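Local coordinates for formimidoylglutamase (Bacillus subtilis, PDB 3M1R), which catalyses the manganese-dependent hydrolysis of N-formimidoyl-L-glutamate to L-glutamate and formamide, a step of histidine degradation, at the interface of chains A and B. Numbering follows the deposited sequence. Chains: chain A/B, Formimidoylglutamase.

The interface of chains A and B. Residues chain A 4, 6-7, 10; chain B 32, 113-114, 117-118.
A:Tyr7, partly extended in the loop that leads into the short strand 10-11 (phi/psi -111°/76°), meets B:Ala113, B:Leu114 and B:Asp117 on the last turns of helix 100-117. Its CG lies anti to the carbonyl carbon (chi1 -55°), which sends the ring toward the helix end. A long, flat residue with a polar tip suits this place. Branched B:Leu114 can lay one methyl, CD2, over a ring face, 3.7 Å from the A:Tyr7 centroid, while CG of A:Lys6 covers the opposite face. The small B:Ala113 lets the ring come near the helix, its CB 4.0 Å from A:Tyr7 CE2. On the same face as B:Leu114, but out past the rim, CH2 of B:Trp32 comes to 3.5 Å from A:Tyr7 CE1; this broad indole crosses at about a right angle and also receives CD2 of A:Leu10 at its edge, in plane. Short B:Asp117 offers one oxygen to two donors: A:Tyr7 OH donates to B:Asp117 OD1 (2.5 Å), on the anti lone pair. A:Lys6, long enough to span the ring, brings NZ to B:Asp117 OD1 from above the carboxylate plane, a 3.0 Å salt bridge that probably stabilises the negative charge. Were A:Tyr7 an alanine, B:Asp117 OD1 would probably lose its phenol donor, and B:Leu114 and B:Trp32 would face a gap toward A:Lys6. The patch belongs to a two-fold symmetric interface in which each N-terminal segment reaches across to the other subunit, perhaps helping hold the deposited hexamer together.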
HETATM    1  N   MSE A   4     -26.253  -7.981  32.482  1.00 91.68           N
HETATM    2  CA  MSE A   4     -26.331  -7.394  31.151  1.00 86.83           C
HETATM    3  C   MSE A   4     -27.421  -8.050  30.310  1.00 82.42           C
HETATM    4  O   MSE A   4     -27.825  -7.517  29.282  1.00 78.46           O
HETATM    5  CB  MSE A   4     -24.980  -7.491  30.440  1.00 85.47           C
HETATM    6  CG  MSE A   4     -24.084  -6.269  30.611  1.00 89.67           C
HETATM    7 SE   MSE A   4     -23.487  -5.957  32.438  0.55197.36          SE
HETATM    8  CE  MSE A   4     -25.114  -5.168  33.169  1.00128.35           C
ATOM      9  N   LYS A   6     -30.433  -8.084  30.522  1.00 73.95           N
ATOM     10  CA  LYS A   6     -31.508  -7.114  30.287  1.00 71.01           C
ATOM     11  C   LYS A   6     -31.247  -6.191  29.081  1.00 65.68           C
ATOM     12  O   LYS A   6     -32.158  -5.504  28.616  1.00 72.28           O
ATOM     13  CB  LYS A   6     -31.747  -6.261  31.539  1.00 72.24           C
ATOM     14  CG  LYS A   6     -30.683  -5.199  31.762  1.00 66.62           C
ATOM     15  CD  LYS A   6     -30.666  -4.665  33.195  1.00 74.23           C
ATOM     16  CE  LYS A   6     -31.921  -3.886  33.534  1.00 84.02           C
ATOM     17  NZ  LYS A   6     -31.636  -2.778  34.501  1.00 91.31           N
ATOM     18  N   TYR A   7     -30.005  -6.164  28.596  1.00 56.76           N
ATOM     19  CA  TYR A   7     -29.647  -5.391  27.397  1.00 54.60           C
ATOM     20  C   TYR A   7     -29.314  -6.356  26.271  1.00 50.98           C
ATOM     21  O   TYR A   7     -28.143  -6.554  25.945  1.00 52.67           O
ATOM     22  CB  TYR A   7     -28.451  -4.453  27.659  1.00 52.71           C
ATOM     23  CG  TYR A   7     -28.679  -3.516  28.826  1.00 62.04           C
ATOM     24  CD1 TYR A   7     -27.969  -3.658  30.003  1.00 65.40           C
ATOM     25  CD2 TYR A   7     -29.630  -2.508  28.758  1.00 67.51           C
ATOM     26  CE1 TYR A   7     -28.186  -2.808  31.077  1.00 71.33           C
ATOM     27  CE2 TYR A   7     -29.849  -1.646  29.818  1.00 67.85           C
ATOM     28  CZ  TYR A   7     -29.127  -1.802  30.982  1.00 72.74           C
ATOM     29  OH  TYR A   7     -29.347  -0.957  32.057  1.00 72.95           O
ATOM     30  N   LEU A  10     -26.725  -5.549  23.501  1.00 58.10           N
ATOM     31  CA  LEU A  10     -25.436  -5.013  23.908  1.00 56.79           C
ATOM     32  C   LEU A  10     -24.416  -6.130  24.124  1.00 53.33           C
ATOM     33  O   LEU A  10     -24.614  -7.017  24.944  1.00 61.04           O
ATOM     34  CB  LEU A  10     -25.601  -4.186  25.170  1.00 57.92           C
ATOM     35  CG  LEU A  10     -24.387  -3.453  25.716  1.00 56.12           C
ATOM     36  CD1 LEU A  10     -23.839  -2.513  24.674  1.00 47.01           C
ATOM     37  CD2 LEU A  10     -24.808  -2.703  26.969  1.00 55.17           C
TER
ATOM     38  N   TRP B  32     -17.484  -2.539  31.240  1.00 58.29           N
ATOM     39  CA  TRP B  32     -18.669  -2.324  32.073  1.00 56.64           C
ATOM     40  C   TRP B  32     -19.265  -3.629  32.562  1.00 58.92           C
ATOM     41  O   TRP B  32     -19.467  -4.567  31.791  1.00 57.62           O
ATOM     42  CB  TRP B  32     -19.731  -1.543  31.304  1.00 52.08           C
ATOM     43  CG  TRP B  32     -20.942  -1.172  32.111  1.00 47.84           C
ATOM     44  CD1 TRP B  32     -20.956  -0.591  33.339  1.00 45.91           C
ATOM     45  CD2 TRP B  32     -22.323  -1.315  31.714  1.00 47.33           C
ATOM     46  NE1 TRP B  32     -22.255  -0.373  33.744  1.00 53.71           N
ATOM     47  CE2 TRP B  32     -23.110  -0.801  32.766  1.00 47.23           C
ATOM     48  CE3 TRP B  32     -22.962  -1.820  30.568  1.00 43.42           C
ATOM     49  CZ2 TRP B  32     -24.507  -0.789  32.717  1.00 47.43           C
ATOM     50  CZ3 TRP B  32     -24.354  -1.796  30.514  1.00 40.18           C
ATOM     51  CH2 TRP B  32     -25.108  -1.291  31.590  1.00 49.25           C
ATOM     52  N   ALA B 113     -32.805   2.260  26.649  1.00 49.05           N
ATOM     53  CA  ALA B 113     -32.873   1.529  27.912  1.00 50.55           C
ATOM     54  C   ALA B 113     -31.755   1.973  28.859  1.00 48.72           C
ATOM     55  O   ALA B 113     -31.968   2.118  30.073  1.00 52.78           O
ATOM     56  CB  ALA B 113     -32.812   0.019  27.666  1.00 42.63           C
ATOM     57  N   LEU B 114     -30.571   2.192  28.290  1.00 41.99           N
ATOM     58  CA  LEU B 114     -29.399   2.614  29.055  1.00 47.12           C
ATOM     59  C   LEU B 114     -29.528   4.033  29.616  1.00 47.51           C
ATOM     60  O   LEU B 114     -29.207   4.273  30.783  1.00 42.97           O
ATOM     61  CB  LEU B 114     -28.145   2.525  28.189  1.00 47.79           C
ATOM     62  CG  LEU B 114     -27.635   1.148  27.769  1.00 47.44           C
ATOM     63  CD1 LEU B 114     -26.583   1.318  26.658  1.00 39.74           C
ATOM     64  CD2 LEU B 114     -27.074   0.382  28.965  1.00 45.72           C
ATOM     65  N   ASP B 117     -31.998   3.502  32.392  1.00 58.73           N
ATOM     66  CA  ASP B 117     -31.511   2.795  33.576  1.00 57.40           C
ATOM     67  C   ASP B 117     -30.452   3.598  34.323  1.00 56.75           C
ATOM     68  O   ASP B 117     -30.270   3.433  35.533  1.00 61.82           O
ATOM     69  CB  ASP B 117     -30.976   1.398  33.209  1.00 57.39           C
ATOM     70  CG  ASP B 117     -32.089   0.428  32.832  1.00 63.09           C
ATOM     71  OD1 ASP B 117     -31.790  -0.711  32.402  1.00 63.79           O
ATOM     72  OD2 ASP B 117     -33.271   0.818  32.966  1.00 62.10           O
ATOM     73  N   HIS B 118     -29.780   4.487  33.599  1.00 49.14           N
ATOM     74  CA  HIS B 118     -28.634   5.203  34.132  1.00 55.56           C
ATOM     75  C   HIS B 118     -28.657   6.669  33.721  1.00 53.21           C
ATOM     76  O   HIS B 118     -27.917   7.079  32.835  1.00 56.08           O
ATOM     77  CB  HIS B 118     -27.345   4.551  33.643  1.00 54.82           C
ATOM     78  CG  HIS B 118     -27.268   3.089  33.932  1.00 52.97           C
ATOM     79  ND1 HIS B 118     -26.939   2.590  35.173  1.00 56.93           N
ATOM     80  CD2 HIS B 118     -27.478   2.009  33.137  1.00 54.60           C
ATOM     81  CE1 HIS B 118     -26.956   1.269  35.135  1.00 55.49           C
ATOM     82  NE2 HIS B 118     -27.277   0.894  33.910  1.00 60.53           N
TER